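Long-range contacts in glucose 1-dehydrogenase (Haloferax mediterranei, PDB 2VWH), which catalyses the NAD(P)+-dependent oxidation of D-glucose and several other aldoses, with a preference for NADP+ and a catalytic zinc ion: residues 33-38 / 352-357; 64-69 / 82-87. All blocks are in the same frame, centred on the assembly; numbering follows the deposited sequence.

In the fold
Interaction 1 (33-38 / 352-357) and interaction 2 (64-69 / 82-87) belong to one mixed sheet, and their centres lie about 10 Å apart. Strand 27-37 takes part in the first and strand 64-71 in the second; the two strands are antiparallel neighbours. Gly36 N lies 2.8 Å from Glu64 O, and Leu33 N lies 2.9 Å from Val66 O, both probable hydrogen bonds. Residues 64-87 lie within the long stretch of chain between the two segments of interaction 1. Both contacts reach the active site. Asp38 binds the catalytic zinc and Glu64 belongs to the same site, while Val87 approaches the bound glucose.

Interaction 1 of 2, residues 33-38 / 352-357; sequences LRVGVD and IEFSTV. With ZN (zinc ion), chain D; NAP (NADP nicotinamide-adenine-dinucleotide phosphate), chain B; BGC (beta-D-glucopyranose), chain C.
Leu33 O receives two backbone donors from the C-terminal segment. Phe354 N is the shorter, at 2.7 Å from Leu33 O. Ser355 N lies 3.3 Å from Leu33 O. Val35 pairs with Ile352 in both directions: Val35 N reaches Ile352 O at 3.0 Å, and Ile352 N reaches Val35 O at 2.9 Å. Strand 349-353 thus runs antiparallel to strand 27-37 and ties the end of the chain to the GroES-like domain of this zinc alcohol dehydrogenase family. The other edge of strand 27-37 carries a classic beta bulge, with two residues, Leu33 and Arg34, set against the single Val66. Arg34 and Glu353 form a salt bridge on one face of the sheet. NE and NH2 of Arg34 grip Glu353 OE2 side-on, at 3.1 and 2.8 Å. This oxygen is in the guanidinium plane, but both nitrogens come to it from the same face of the carboxylate; the two planes are 44° apart. Arg34 NH1 makes a weak hydrogen bond to Glu144 O. Glu353 holds CG anti to the backbone N (chi1 -176°) and continues extended to reach them. Ser355 OG is satisfied by Thr32 O and Arg31 NE, and its nearest neighbour across the contact is Leu33 CD2. Farther along, Asp38 OD2 binds the zinc ion at 2.0 Å, with His63, a water and glucose O1 and O2.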
loop_
_atom_site.group_PDB
_atom_site.type_symbol
_atom_site.label_atom_id
_atom_site.label_comp_id
_atom_site.label_asym_id
_atom_site.label_seq_id
_atom_site.Cartn_x
_atom_site.Cartn_y
_atom_site.Cartn_z
ATOM N N LEU A 33 15.205 -26.519 -22.625
ATOM C CA LEU A 33 15.142 -25.996 -23.986
ATOM C C LEU A 33 15.871 -24.664 -24.075
ATOM O O LEU A 33 16.906 -24.554 -24.744
ATOM C CB LEU A 33 13.683 -25.872 -24.458
ATOM C CG LEU A 33 12.910 -27.194 -24.510
ATOM C CD1 LEU A 33 11.401 -26.951 -24.727
ATOM C CD2 LEU A 33 13.496 -28.101 -25.599
ATOM N N ARG A 34 15.325 -23.658 -23.389
ATOM C CA ARG A 34 15.847 -22.304 -23.398
ATOM C C ARG A 34 15.750 -21.688 -22.007
ATOM O O ARG A 34 14.828 -21.987 -21.227
ATOM C CB ARG A 34 15.087 -21.420 -24.387
ATOM C CG ARG A 34 15.316 -21.780 -25.849
ATOM C CD ARG A 34 14.299 -21.111 -26.767
ATOM N NE ARG A 34 14.653 -21.346 -28.165
ATOM C CZ ARG A 34 14.327 -20.573 -29.202
ATOM N NH1 ARG A 34 13.603 -19.465 -29.062
ATOM N NH2 ARG A 34 14.745 -20.915 -30.415
ATOM N N VAL A 35 16.719 -20.843 -21.693
ATOM C CA VAL A 35 16.745 -20.155 -20.421
ATOM C C VAL A 35 17.038 -18.688 -20.697
ATOM O O VAL A 35 18.009 -18.350 -21.387
ATOM C CB VAL A 35 17.812 -20.745 -19.464
ATOM C CG1 VAL A 35 17.789 -20.024 -18.104
ATOM C CG2 VAL A 35 17.580 -22.233 -19.271
ATOM N N GLY A 36 16.180 -17.823 -20.170
ATOM C CA GLY A 36 16.340 -16.399 -20.316
ATOM C C GLY A 36 17.355 -15.816 -19.346
ATOM O O GLY A 36 17.757 -16.469 -18.381
ATOM N N VAL A 37 17.740 -14.568 -19.617
ATOM C CA VAL A 37 18.635 -13.776 -18.770
ATOM C C VAL A 37 17.952 -12.462 -18.433
ATOM O O VAL A 37 17.400 -11.818 -19.320
ATOM C CB VAL A 37 19.971 -13.483 -19.501
ATOM C CG1 VAL A 37 20.895 -12.646 -18.632
ATOM C CG2 VAL A 37 20.657 -14.782 -19.888
ATOM N N ASP A 38 17.939 -12.067 -17.158
ATOM C CA ASP A 38 17.378 -10.761 -16.800
ATOM C C ASP A 38 18.345 -9.933 -15.942
ATOM O O ASP A 38 19.482 -10.332 -15.717
ATOM C CB ASP A 38 15.953 -10.879 -16.208
ATOM C CG ASP A 38 15.914 -11.303 -14.732
ATOM O OD1 ASP A 38 16.936 -11.619 -14.102
ATOM O OD2 ASP A 38 14.800 -11.311 -14.197
ATOM N N ILE A 352 19.536 -18.399 -23.826
ATOM C CA ILE A 352 20.443 -19.450 -24.293
ATOM C C ILE A 352 19.629 -20.698 -24.638
ATOM O O ILE A 352 18.784 -21.143 -23.856
ATOM C CB ILE A 352 21.480 -19.815 -23.207
ATOM C CG1 ILE A 352 22.302 -18.574 -22.832
ATOM C CG2 ILE A 352 22.374 -20.985 -23.672
ATOM C CD1 ILE A 352 23.141 -18.751 -21.580
ATOM N N GLU A 353 19.882 -21.245 -25.820
ATOM C CA GLU A 353 19.238 -22.466 -26.268
ATOM C C GLU A 353 20.120 -23.685 -26.014
ATOM O O GLU A 353 21.216 -23.791 -26.564
ATOM C CB GLU A 353 18.920 -22.369 -27.757
ATOM C CG GLU A 353 18.169 -23.563 -28.289
ATOM C CD GLU A 353 17.724 -23.363 -29.715
ATOM O OE1 GLU A 353 18.553 -23.519 -30.611
ATOM O OE2 GLU A 353 16.540 -23.070 -29.936
ATOM N N PHE A 354 19.620 -24.593 -25.182
ATOM C CA PHE A 354 20.300 -25.837 -24.854
ATOM C C PHE A 354 19.883 -26.949 -25.788
ATOM O O PHE A 354 20.706 -27.778 -26.146
ATOM C CB PHE A 354 20.028 -26.246 -23.413
ATOM C CG PHE A 354 20.808 -25.456 -22.408
ATOM C CD1 PHE A 354 20.423 -24.167 -22.078
ATOM C CD2 PHE A 354 21.930 -25.993 -21.796
ATOM C CE1 PHE A 354 21.143 -23.431 -21.164
ATOM C CE2 PHE A 354 22.650 -25.253 -20.873
ATOM C CZ PHE A 354 22.257 -23.973 -20.564
ATOM N N SER A 355 18.612 -26.969 -26.182
ATOM C CA SER A 355 18.111 -27.982 -27.113
ATOM C C SER A 355 16.794 -27.543 -27.723
ATOM O O SER A 355 16.222 -26.548 -27.312
ATOM C CB SER A 355 17.934 -29.339 -26.413
ATOM O OG SER A 355 16.874 -29.313 -25.472
ATOM N N THR A 356 16.308 -28.301 -28.700
ATOM C CA THR A 356 15.034 -28.002 -29.352
ATOM C C THR A 356 14.078 -29.167 -29.137
ATOM O O THR A 356 14.489 -30.238 -28.685
ATOM C CB THR A 356 15.229 -27.730 -30.845
ATOM O OG1 THR A 356 15.803 -28.885 -31.474
ATOM C CG2 THR A 356 16.148 -26.538 -31.035
ATOM N N VAL A 357 12.797 -28.949 -29.416
ATOM C CA VAL A 357 11.789 -29.979 -29.152
ATOM C C VAL A 357 11.872 -31.018 -30.253
ATOM O O VAL A 357 12.097 -32.200 -29.981
ATOM C CB VAL A 357 10.354 -29.413 -29.088
ATOM C CG1 VAL A 357 9.387 -30.498 -28.661
ATOM C CG2 VAL A 357 10.276 -28.244 -28.122
ATOM O OXT VAL A 357 11.740 -30.667 -31.428
HETATM ZN ZN ZN D . 13.879 -12.733 -13.093
HETATM P PA NAP B . 17.170 -4.170 -16.195
HETATM O O1A NAP B . 17.377 -4.856 -17.483
HETATM O O2A NAP B . 18.369 -3.805 -15.456
HETATM O O5B NAP B . 16.258 -2.888 -16.463
HETATM C C5B NAP B . 16.322 -1.771 -15.610
HETATM C C4B NAP B . 16.168 -0.547 -16.489
HETATM O O4B NAP B . 15.950 0.583 -15.686
HETATM C C3B NAP B . 17.428 -0.297 -17.327
HETATM O O3B NAP B . 17.116 -0.411 -18.696
HETATM C C2B NAP B . 17.844 1.104 -16.935
HETATM O O2B NAP B . 18.219 1.878 -18.039
HETATM C C1B NAP B . 16.585 1.676 -16.293
HETATM N N9A NAP B . 16.936 2.741 -15.347
HETATM C C8A NAP B . 17.763 2.646 -14.247
HETATM N N7A NAP B . 17.826 3.858 -13.659
HETATM C C5A NAP B . 17.071 4.724 -14.381
HETATM C C6A NAP B . 16.797 6.075 -14.224
HETATM N N6A NAP B . 17.332 6.752 -13.208
HETATM N N1A NAP B . 15.970 6.705 -15.129
HETATM C C2A NAP B . 15.404 5.991 -16.167
HETATM N N3A NAP B . 15.677 4.650 -16.323
HETATM C C4A NAP B . 16.499 4.032 -15.438
HETATM O O3 NAP B . 16.272 -5.118 -15.257
HETATM P PN NAP B . 14.927 -5.953 -15.563
HETATM O O1N NAP B . 14.037 -5.202 -16.480
HETATM O O2N NAP B . 15.265 -7.368 -15.854
HETATM O O5D NAP B . 14.296 -5.869 -14.080
HETATM C C5D NAP B . 13.927 -4.640 -13.506
HETATM C C4D NAP B . 14.211 -4.601 -12.003
HETATM O O4D NAP B . 13.344 -5.502 -11.352
HETATM C C3D NAP B . 15.615 -5.015 -11.564
HETATM O O3D NAP B . 15.942 -4.305 -10.383
HETATM C C2D NAP B . 15.458 -6.490 -11.281
HETATM O O2D NAP B . 16.427 -7.021 -10.430
HETATM C C1D NAP B . 14.086 -6.492 -10.638
HETATM N N1N NAP B . 13.288 -7.736 -10.719
HETATM C C2N NAP B . 12.541 -8.031 -9.602
HETATM C C3N NAP B . 11.698 -9.123 -9.572
HETATM C C7N NAP B . 10.747 -9.252 -8.418
HETATM O O7N NAP B . 10.177 -10.507 -8.195
HETATM N N7N NAP B . 10.467 -8.214 -7.607
HETATM C C4N NAP B . 11.615 -9.955 -10.700
HETATM C C5N NAP B . 12.359 -9.615 -11.852
HETATM C C6N NAP B . 13.197 -8.496 -11.854
HETATM P P2B NAP B . 19.751 1.922 -18.567
HETATM O O1X NAP B . 20.019 0.659 -19.302
HETATM O O2X NAP B . 20.693 2.087 -17.429
HETATM O O3X NAP B . 19.799 3.103 -19.500
HETATM C C2 BGC C . 13.035 -13.556 -10.175
HETATM C C3 BGC C . 12.058 -13.771 -9.028
HETATM C C4 BGC C . 12.790 -13.461 -7.733
HETATM C C5 BGC C . 13.395 -12.035 -7.777
HETATM C C6 BGC C . 14.133 -11.731 -6.470
HETATM C C1 BGC C . 13.614 -12.155 -10.123
HETATM O O1 BGC C . 14.355 -11.973 -11.299
HETATM O O2 BGC C . 12.282 -13.536 -11.355
HETATM O O3 BGC C . 11.588 -15.106 -9.041
HETATM O O4 BGC C . 11.928 -13.676 -6.643
HETATM O O5 BGC C . 14.278 -11.896 -8.911
HETATM O O6 BGC C . 15.268 -12.557 -6.415
HETATM O O HOH W 1 12.445 -12.956 -14.386
#

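Interaction 2 of 2, residues 64-69 / 82-87; sequences EAVGVV and IVVPTV. With BGC (beta-D-glucopyranose), chain C.
Ile82 lies against Val66 and Val68 on one face of a two-stranded antiparallel pair. Ile82 CB is 4.2 Å from Gly67 O. From there the side chain divides. Ile82 CG2, anti to the backbone N, meets Val66 CG2 at 3.6 Å and also passes near Gly67 O. The other branch leaves through CG1 and turns again at chi2 -54°. This turn brings the tip, Ile82 CD1, to Val68, 4.0 Å from Val68 CB and about as near its CG2. One isoleucine therefore touches two valines on the same face of the facing strand, with Gly67 between them. The opposite face holds Val69 and Val83, whose side chains cross at about a right angle. Gly67 is paired with Val83 by two backbone bonds. Gly67 N gives to Val83 O, and Val83 N gives to Gly67 O; each is 3.0 Å long. Beyond Val83 the direct bonding ends, and Pro85 has no N-H to give. A water accepts from Ala65 N and donates to Pro85 O, at 2.9 Å each, and so bridges the strands where they separate. Beside it, Pro85 CG is 4.0 Å from Ala65 CB, and Pro85 CD meets Ala65 O. Past this point the segments diverge toward the active site. Glu64, a residue of the catalytic zinc site, has its OE1 in a salt bridge with Lys349. Val87 CB lies 3.9 Å from glucose O3. The arrangement is a beta hairpin of strands 64-71 and 82-85 in the GroES-like domain, with its open end beside the zinc and sugar site.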
loop_
_atom_site.group_PDB
_atom_site.type_symbol
_atom_site.label_atom_id
_atom_site.label_comp_id
_atom_site.label_asym_id
_atom_site.label_seq_id
_atom_site.Cartn_x
_atom_site.Cartn_y
_atom_site.Cartn_z
ATOM N N GLU A 64 14.641 -18.265 -15.397
ATOM C CA GLU A 64 13.553 -18.149 -16.368
ATOM C C GLU A 64 13.711 -19.284 -17.390
ATOM O O GLU A 64 14.460 -19.149 -18.345
ATOM C CB GLU A 64 13.630 -16.819 -17.122
ATOM C CG GLU A 64 13.589 -15.542 -16.291
ATOM C CD GLU A 64 13.740 -14.273 -17.137
ATOM O OE1 GLU A 64 14.263 -14.359 -18.278
ATOM O OE2 GLU A 64 13.332 -13.172 -16.676
ATOM N N ALA A 65 13.029 -20.399 -17.199
ATOM C CA ALA A 65 13.343 -21.584 -17.995
ATOM C C ALA A 65 12.112 -22.211 -18.601
ATOM O O ALA A 65 11.017 -22.089 -18.064
ATOM C CB ALA A 65 14.054 -22.605 -17.136
ATOM N N VAL A 66 12.312 -22.895 -19.723
ATOM C CA VAL A 66 11.310 -23.795 -20.280
ATOM C C VAL A 66 12.025 -25.090 -20.711
ATOM O O VAL A 66 13.144 -25.058 -21.205
ATOM C CB VAL A 66 10.534 -23.123 -21.444
ATOM C CG1 VAL A 66 11.504 -22.663 -22.583
ATOM C CG2 VAL A 66 9.409 -24.026 -21.973
ATOM N N GLY A 67 11.360 -26.219 -20.514
ATOM C CA GLY A 67 11.930 -27.517 -20.800
ATOM C C GLY A 67 10.873 -28.510 -21.223
ATOM O O GLY A 67 9.682 -28.194 -21.259
ATOM N N VAL A 68 11.323 -29.709 -21.568
ATOM C CA VAL A 68 10.428 -30.805 -21.951
ATOM C C VAL A 68 10.656 -31.978 -21.005
ATOM O O VAL A 68 11.807 -32.330 -20.689
ATOM C CB VAL A 68 10.633 -31.244 -23.425
ATOM C CG1 VAL A 68 12.086 -31.634 -23.684
ATOM C CG2 VAL A 68 9.662 -32.393 -23.786
ATOM N N VAL A 69 9.561 -32.553 -20.524
ATOM C CA VAL A 69 9.629 -33.684 -19.609
ATOM C C VAL A 69 10.126 -34.914 -20.367
ATOM O O VAL A 69 9.506 -35.339 -21.349
ATOM C CB VAL A 69 8.269 -33.981 -18.962
ATOM C CG1 VAL A 69 8.355 -35.227 -18.062
ATOM C CG2 VAL A 69 7.791 -32.775 -18.162
ATOM N N ILE A 82 5.489 -29.820 -22.092
ATOM C CA ILE A 82 6.304 -28.611 -22.034
ATOM C C ILE A 82 5.985 -27.982 -20.698
ATOM O O ILE A 82 4.824 -27.748 -20.387
ATOM C CB ILE A 82 6.013 -27.636 -23.202
ATOM C CG1 ILE A 82 6.186 -28.338 -24.558
ATOM C CG2 ILE A 82 6.931 -26.398 -23.130
ATOM C CD1 ILE A 82 7.531 -29.013 -24.752
ATOM N N VAL A 83 7.022 -27.724 -19.904
ATOM C CA VAL A 83 6.861 -27.228 -18.545
ATOM C C VAL A 83 7.781 -26.036 -18.281
ATOM O O VAL A 83 8.854 -25.925 -18.855
ATOM C CB VAL A 83 7.143 -28.324 -17.480
ATOM C CG1 VAL A 83 6.064 -29.427 -17.520
ATOM C CG2 VAL A 83 8.563 -28.919 -17.644
ATOM N N VAL A 84 7.312 -25.146 -17.413
ATOM C CA VAL A 84 8.102 -24.050 -16.869
ATOM C C VAL A 84 8.177 -24.249 -15.357
ATOM O O VAL A 84 7.149 -24.409 -14.700
ATOM C CB VAL A 84 7.446 -22.703 -17.209
ATOM C CG1 VAL A 84 8.071 -21.543 -16.399
ATOM C CG2 VAL A 84 7.538 -22.457 -18.732
ATOM N N PRO A 85 9.394 -24.277 -14.798
ATOM C CA PRO A 85 9.521 -24.418 -13.355
ATOM C C PRO A 85 9.296 -23.105 -12.595
ATOM O O PRO A 85 9.697 -22.038 -13.064
ATOM C CB PRO A 85 10.969 -24.879 -13.189
ATOM C CG PRO A 85 11.687 -24.183 -14.312
ATOM C CD PRO A 85 10.710 -24.181 -15.459
ATOM N N THR A 86 8.694 -23.193 -11.405
ATOM C CA THR A 86 8.715 -22.074 -10.465
ATOM C C THR A 86 10.133 -21.939 -9.892
ATOM O O THR A 86 10.992 -22.808 -10.078
ATOM C CB THR A 86 7.659 -22.211 -9.320
ATOM O OG1 THR A 86 8.003 -23.309 -8.451
ATOM C CG2 THR A 86 6.228 -22.418 -9.902
ATOM N N VAL A 87 10.376 -20.856 -9.180
ATOM C CA VAL A 87 11.734 -20.516 -8.772
ATOM C C VAL A 87 12.065 -20.886 -7.311
ATOM O O VAL A 87 13.192 -21.329 -7.016
ATOM C CB VAL A 87 11.996 -19.031 -9.061
ATOM C CG1 VAL A 87 13.383 -18.607 -8.563
ATOM C CG2 VAL A 87 11.830 -18.779 -10.580
HETATM C C2 BGC C . 13.035 -13.556 -10.175
HETATM C C3 BGC C . 12.058 -13.771 -9.028
HETATM C C4 BGC C . 12.790 -13.461 -7.733
HETATM C C5 BGC C . 13.395 -12.035 -7.777
HETATM C C6 BGC C . 14.133 -11.731 -6.470
HETATM C C1 BGC C . 13.614 -12.155 -10.123
HETATM O O1 BGC C . 14.355 -11.973 -11.299
HETATM O O2 BGC C . 12.282 -13.536 -11.355
HETATM O O3 BGC C . 11.588 -15.106 -9.041
HETATM O O4 BGC C . 11.928 -13.676 -6.643
HETATM O O5 BGC C . 14.278 -11.896 -8.911
HETATM O O6 BGC C . 15.268 -12.557 -6.415
HETATM O O HOH W 2 11.283 -20.402 -14.834
#